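Local coordinates for translation initiation factor eIF2B, subunit delta (Archaeoglobus fulgidus, PDB 1T5O), which probably interconverts 5-methylthioribose 1-phosphate and 5-methylthioribulose 1-phosphate, an isomerisation in methionine biosynthesis, at residues D37-K41 with L42-G46; T90-N93 with L94-I98. One frame throughout, in Å; residues are numbered along the deposited sequence.

Interaction 1: residues D37-K41 with L42-G46; sequences DAIKK and LAVRG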
loop_
_atom_site.group_PDB
_atom_site.type_symbol
_atom_site.label_atom_id
_atom_site.label_comp_id
_atom_site.label_asym_id
_atom_site.label_seq_id
_atom_site.Cartn_x
_atom_site.Cartn_y
_atom_site.Cartn_z
ATOM N N ASP A 37 17.029 -15.128 18.465
ATOM C CA ASP A 37 16.894 -13.737 18.073
ATOM C C ASP A 37 16.738 -13.622 16.574
ATOM O O ASP A 37 16.090 -12.693 16.088
ATOM C CB ASP A 37 18.076 -12.894 18.550
ATOM C CG ASP A 37 17.672 -11.445 18.825
ATOM O OD1 ASP A 37 16.657 -11.234 19.542
ATOM O OD2 ASP A 37 18.359 -10.518 18.332
ATOM N N ALA A 38 17.318 -14.568 15.839
ATOM C CA ALA A 38 17.207 -14.549 14.387
ATOM C C ALA A 38 15.725 -14.711 14.060
ATOM O O ALA A 38 15.192 -14.051 13.170
ATOM C CB ALA A 38 18.011 -15.677 13.785
ATOM N N ILE A 39 15.072 -15.592 14.810
ATOM C CA ILE A 39 13.652 -15.844 14.644
ATOM C C ILE A 39 12.861 -14.572 14.968
ATOM O O ILE A 39 11.943 -14.195 14.235
ATOM C CB ILE A 39 13.201 -16.991 15.581
ATOM C CG1 ILE A 39 13.657 -18.334 15.004
ATOM C CG2 ILE A 39 11.692 -16.969 15.767
ATOM C CD1 ILE A 39 13.399 -19.507 15.947
ATOM N N LYS A 40 13.227 -13.918 16.070
ATOM C CA LYS A 40 12.559 -12.689 16.500
ATOM C C LYS A 40 12.716 -11.555 15.503
ATOM O O LYS A 40 11.757 -10.834 15.246
ATOM C CB LYS A 40 13.101 -12.212 17.850
ATOM C CG LYS A 40 12.838 -13.131 19.030
ATOM C CD LYS A 40 13.457 -12.520 20.289
ATOM C CE LYS A 40 13.395 -13.449 21.491
ATOM N NZ LYS A 40 14.126 -12.867 22.660
ATOM N N LYS A 41 13.918 -11.387 14.954
ATOM C CA LYS A 41 14.187 -10.310 13.988
ATOM C C LYS A 41 13.635 -10.627 12.610
ATOM O O LYS A 41 13.786 -9.827 11.683
ATOM C CB LYS A 41 15.686 -10.086 13.771
ATOM C CG LYS A 41 16.575 -9.967 14.969
ATOM C CD LYS A 41 17.971 -9.509 14.496
ATOM C CE LYS A 41 18.544 -10.404 13.376
ATOM N NZ LYS A 41 19.809 -9.885 12.740
ATOM N N LEU A 42 13.037 -11.803 12.462
ATOM C CA LEU A 42 12.518 -12.238 11.167
ATOM C C LEU A 42 13.671 -12.483 10.188
ATOM O O LEU A 42 13.514 -12.318 8.976
ATOM C CB LEU A 42 11.541 -11.208 10.578
ATOM C CG LEU A 42 10.329 -10.813 11.438
ATOM C CD1 LEU A 42 9.434 -9.860 10.631
ATOM C CD2 LEU A 42 9.532 -12.061 11.861
ATOM N N ALA A 43 14.844 -12.852 10.701
ATOM C CA ALA A 43 15.960 -13.161 9.810
ATOM C C ALA A 43 15.588 -14.495 9.140
ATOM O O ALA A 43 16.018 -14.784 8.026
ATOM C CB ALA A 43 17.262 -13.288 10.587
ATOM N N VAL A 44 14.799 -15.303 9.849
ATOM C CA VAL A 44 14.283 -16.567 9.325
ATOM C C VAL A 44 12.790 -16.362 9.415
ATOM O O VAL A 44 12.307 -15.846 10.420
ATOM C CB VAL A 44 14.529 -17.787 10.218
ATOM C CG1 VAL A 44 14.704 -19.014 9.329
ATOM C CG2 VAL A 44 15.681 -17.556 11.148
ATOM N N ARG A 45 12.057 -16.789 8.398
ATOM C CA ARG A 45 10.603 -16.624 8.390
ATOM C C ARG A 45 10.000 -17.594 7.404
ATOM O O ARG A 45 10.700 -18.094 6.517
ATOM C CB ARG A 45 10.241 -15.195 7.991
ATOM C CG ARG A 45 11.115 -14.649 6.892
ATOM C CD ARG A 45 10.466 -13.417 6.296
ATOM N NE ARG A 45 9.261 -13.755 5.545
ATOM C CZ ARG A 45 9.266 -14.321 4.345
ATOM N NH1 ARG A 45 10.419 -14.616 3.757
ATOM N NH2 ARG A 45 8.118 -14.582 3.722
ATOM N N GLY A 46 8.701 -17.834 7.540
ATOM C CA GLY A 46 8.027 -18.788 6.681
ATOM C C GLY A 46 7.852 -20.044 7.515
ATOM O O GLY A 46 8.794 -20.477 8.184
HETATM O O HOH W 1 10.316 -15.503 12.108
#
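Ala-38 and Ile-39 take the N-H groups of Ala-43 and Leu-42 at the C-terminal end of helix 32-40. Two backbone bonds close the turn. The N-H of Ala-43 reaches back to Ala-38 O at 2.8 Å, and the donor lies in the carbonyl plane. Leu-42 N gives a longer bond of 3.2 Å to Ile-39 O. That donor stands well above the carbonyl plane, with a C=O...N angle of 108°, so it does not use a lone pair.

A water also serves the turn. It donates to Ile-39 O at 3.0 Å and to Val-44 O at 2.6 Å. Ile-39 O therefore accepts from both Leu-42 N and the water.

The apolar contacts centre on the CB of Ala-38 and the CG2 methyl of Val-44. The CB of Ala-38 meets Val-44 CG2 at 4.0 Å and Ala-43 CB at 4.1 Å. Ile-39 CG1 approaches the same Val-44 methyl more loosely, at 4.4 Å. Leu-14 of strand 12-15 touches both Ala-38 and Val-44, and helix 47-61 adds Leu-50 against Ile-39 and Ala-49 against Val-44. Leu-42 has its CG beside its own backbone N (chi1 -56°). This turns CD2 toward Ile-39 O, which it reaches at 4.0 Å.

Further on, Arg-45 NH1 is hydrogen-bonded to Gln-17 OE1 and Asn-155 OD1. Leu-42 has a positive phi of 67°, and with the two bonds back into the last turn this is a Schellman motif. It ends the helix and leads the chain into the loop of Arg-45 and Gly-46, predicted to bind substrate.

Interaction 2: residues T90-N93 with L94-I98; sequences TAVN and LFVGI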
loop_
_atom_site.group_PDB
_atom_site.type_symbol
_atom_site.label_atom_id
_atom_site.label_comp_id
_atom_site.label_asym_id
_atom_site.label_seq_id
_atom_site.Cartn_x
_atom_site.Cartn_y
_atom_site.Cartn_z
ATOM N N THR A 90 2.758 -19.879 20.021
ATOM C CA THR A 90 1.734 -20.047 19.003
ATOM C C THR A 90 2.232 -20.539 17.640
ATOM O O THR A 90 1.421 -20.843 16.760
ATOM C CB THR A 90 0.999 -18.706 18.787
ATOM O OG1 THR A 90 1.961 -17.687 18.462
ATOM C CG2 THR A 90 0.259 -18.299 20.049
ATOM N N ALA A 91 3.548 -20.595 17.444
ATOM C CA ALA A 91 4.090 -21.055 16.167
ATOM C C ALA A 91 4.000 -22.570 16.082
ATOM O O ALA A 91 4.841 -23.286 16.637
ATOM C CB ALA A 91 5.540 -20.603 16.019
ATOM N N VAL A 92 2.986 -23.052 15.372
ATOM C CA VAL A 92 2.734 -24.481 15.205
ATOM C C VAL A 92 3.897 -25.212 14.542
ATOM O O VAL A 92 4.277 -26.320 14.953
ATOM C CB VAL A 92 1.448 -24.730 14.359
ATOM C CG1 VAL A 92 1.216 -26.237 14.174
ATOM C CG2 VAL A 92 0.236 -24.091 15.041
ATOM N N ASN A 93 4.451 -24.595 13.502
ATOM C CA ASN A 93 5.571 -25.184 12.769
ATOM C C ASN A 93 6.856 -25.205 13.565
ATOM O O ASN A 93 7.616 -26.171 13.527
ATOM C CB ASN A 93 5.745 -24.431 11.460
ATOM C CG ASN A 93 4.552 -24.612 10.564
ATOM O OD1 ASN A 93 4.377 -25.670 9.975
ATOM N ND2 ASN A 93 3.695 -23.592 10.490
ATOM N N LEU A 94 7.102 -24.126 14.282
ATOM C CA LEU A 94 8.276 -24.051 15.124
ATOM C C LEU A 94 8.121 -25.148 16.182
ATOM O O LEU A 94 9.090 -25.830 16.536
ATOM C CB LEU A 94 8.334 -22.680 15.785
ATOM C CG LEU A 94 9.261 -22.501 16.976
ATOM C CD1 LEU A 94 10.664 -22.996 16.643
ATOM C CD2 LEU A 94 9.276 -21.023 17.338
ATOM N N PHE A 95 6.894 -25.316 16.679
ATOM C CA PHE A 95 6.596 -26.334 17.680
ATOM C C PHE A 95 6.825 -27.727 17.106
ATOM O O PHE A 95 7.412 -28.587 17.760
ATOM C CB PHE A 95 5.133 -26.233 18.146
ATOM C CG PHE A 95 4.709 -27.349 19.067
ATOM C CD1 PHE A 95 4.891 -27.245 20.436
ATOM C CD2 PHE A 95 4.158 -28.524 18.552
ATOM C CE1 PHE A 95 4.529 -28.305 21.296
ATOM C CE2 PHE A 95 3.797 -29.582 19.383
ATOM C CZ PHE A 95 3.980 -29.478 20.759
ATOM N N VAL A 96 6.350 -27.954 15.890
ATOM C CA VAL A 96 6.501 -29.257 15.262
ATOM C C VAL A 96 7.978 -29.615 15.087
ATOM O O VAL A 96 8.394 -30.741 15.392
ATOM C CB VAL A 96 5.760 -29.290 13.902
ATOM C CG1 VAL A 96 6.275 -30.430 13.015
ATOM C CG2 VAL A 96 4.276 -29.462 14.157
ATOM N N GLY A 97 8.762 -28.652 14.600
ATOM C CA GLY A 97 10.180 -28.881 14.398
ATOM C C GLY A 97 10.883 -29.231 15.694
ATOM O O GLY A 97 11.645 -30.193 15.755
ATOM N N ILE A 98 10.612 -28.443 16.731
ATOM C CA ILE A 98 11.186 -28.658 18.060
ATOM C C ILE A 98 10.860 -30.053 18.590
ATOM O O ILE A 98 11.765 -30.829 18.910
ATOM C CB ILE A 98 10.625 -27.655 19.092
ATOM C CG1 ILE A 98 11.020 -26.218 18.725
ATOM C CG2 ILE A 98 11.087 -28.053 20.494
ATOM C CD1 ILE A 98 12.489 -25.997 18.657
#
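Ala-91 CB presses on Leu-94 CB at 3.5 Å, tighter than usual for two carbons. This is the close side of the first turn of helix 92-105. In Leu-94, chi1 of 164° carries CG away from the backbone N, and chi2 of 51° places CD2 4.0 Å from Ala-91 CB. Leu-94 is buried and packs further on Thr-87 and Arg-88.

Regular helical bonds hold the backbone of this turn. Phe-95 N donates to Ala-91 O at 2.9 Å, and Val-96 N to Val-92 O at 2.8 Å. Gly-97 N bonds to Asn-93 O with the straightest geometry of the three, 167° at N-H...O.

Ala-91 is the N-cap. Its carbonyl accepts the first of these i to i+4 bonds, which start the regular helix. An alanine has no side-chain acceptor, so its side chain cannot cap the N-H groups of the first turn.

The packing is looser between Val-92 and Val-96. Their CG1 and CG2 methyls are one turn apart and meet only at 4.4 Å. Phe-95 is exposed, and its ring leads away from the preceding turn. Val-92 O lies at the ring edge, near the ring plane. Val-96 CG2, by contrast, sits close to the backbone of the preceding turn, 3.2 Å from Val-92 O. Val-92, Phe-95 and Val-96 all touch a crystal neighbour. Helix 47-61 covers part of this stretch: Asn-93 touches Ala-47, predicted to bind substrate, and Val-96 touches Glu-51.

How the interactions relate
Interaction 1 comes first along the chain, where helix 32-40 ends and turns into the link to helix 47-61. Interaction 2 follows after helices 47-61 and 70-85, at the start of helix 92-105. Each closes only a local turn. They lie in series, neither nesting nor crossing, with centres about 14 Å apart and nearest atoms about 4 Å apart, without touching. Helix 47-61 bridges them, since both pack against residues near its start. Arg-88, predicted to bind substrate, is a second shared neighbour. One contact thus ends a helix and the other begins one. Interaction 1 includes part of the predicted substrate site, and interaction 2 lies next to it.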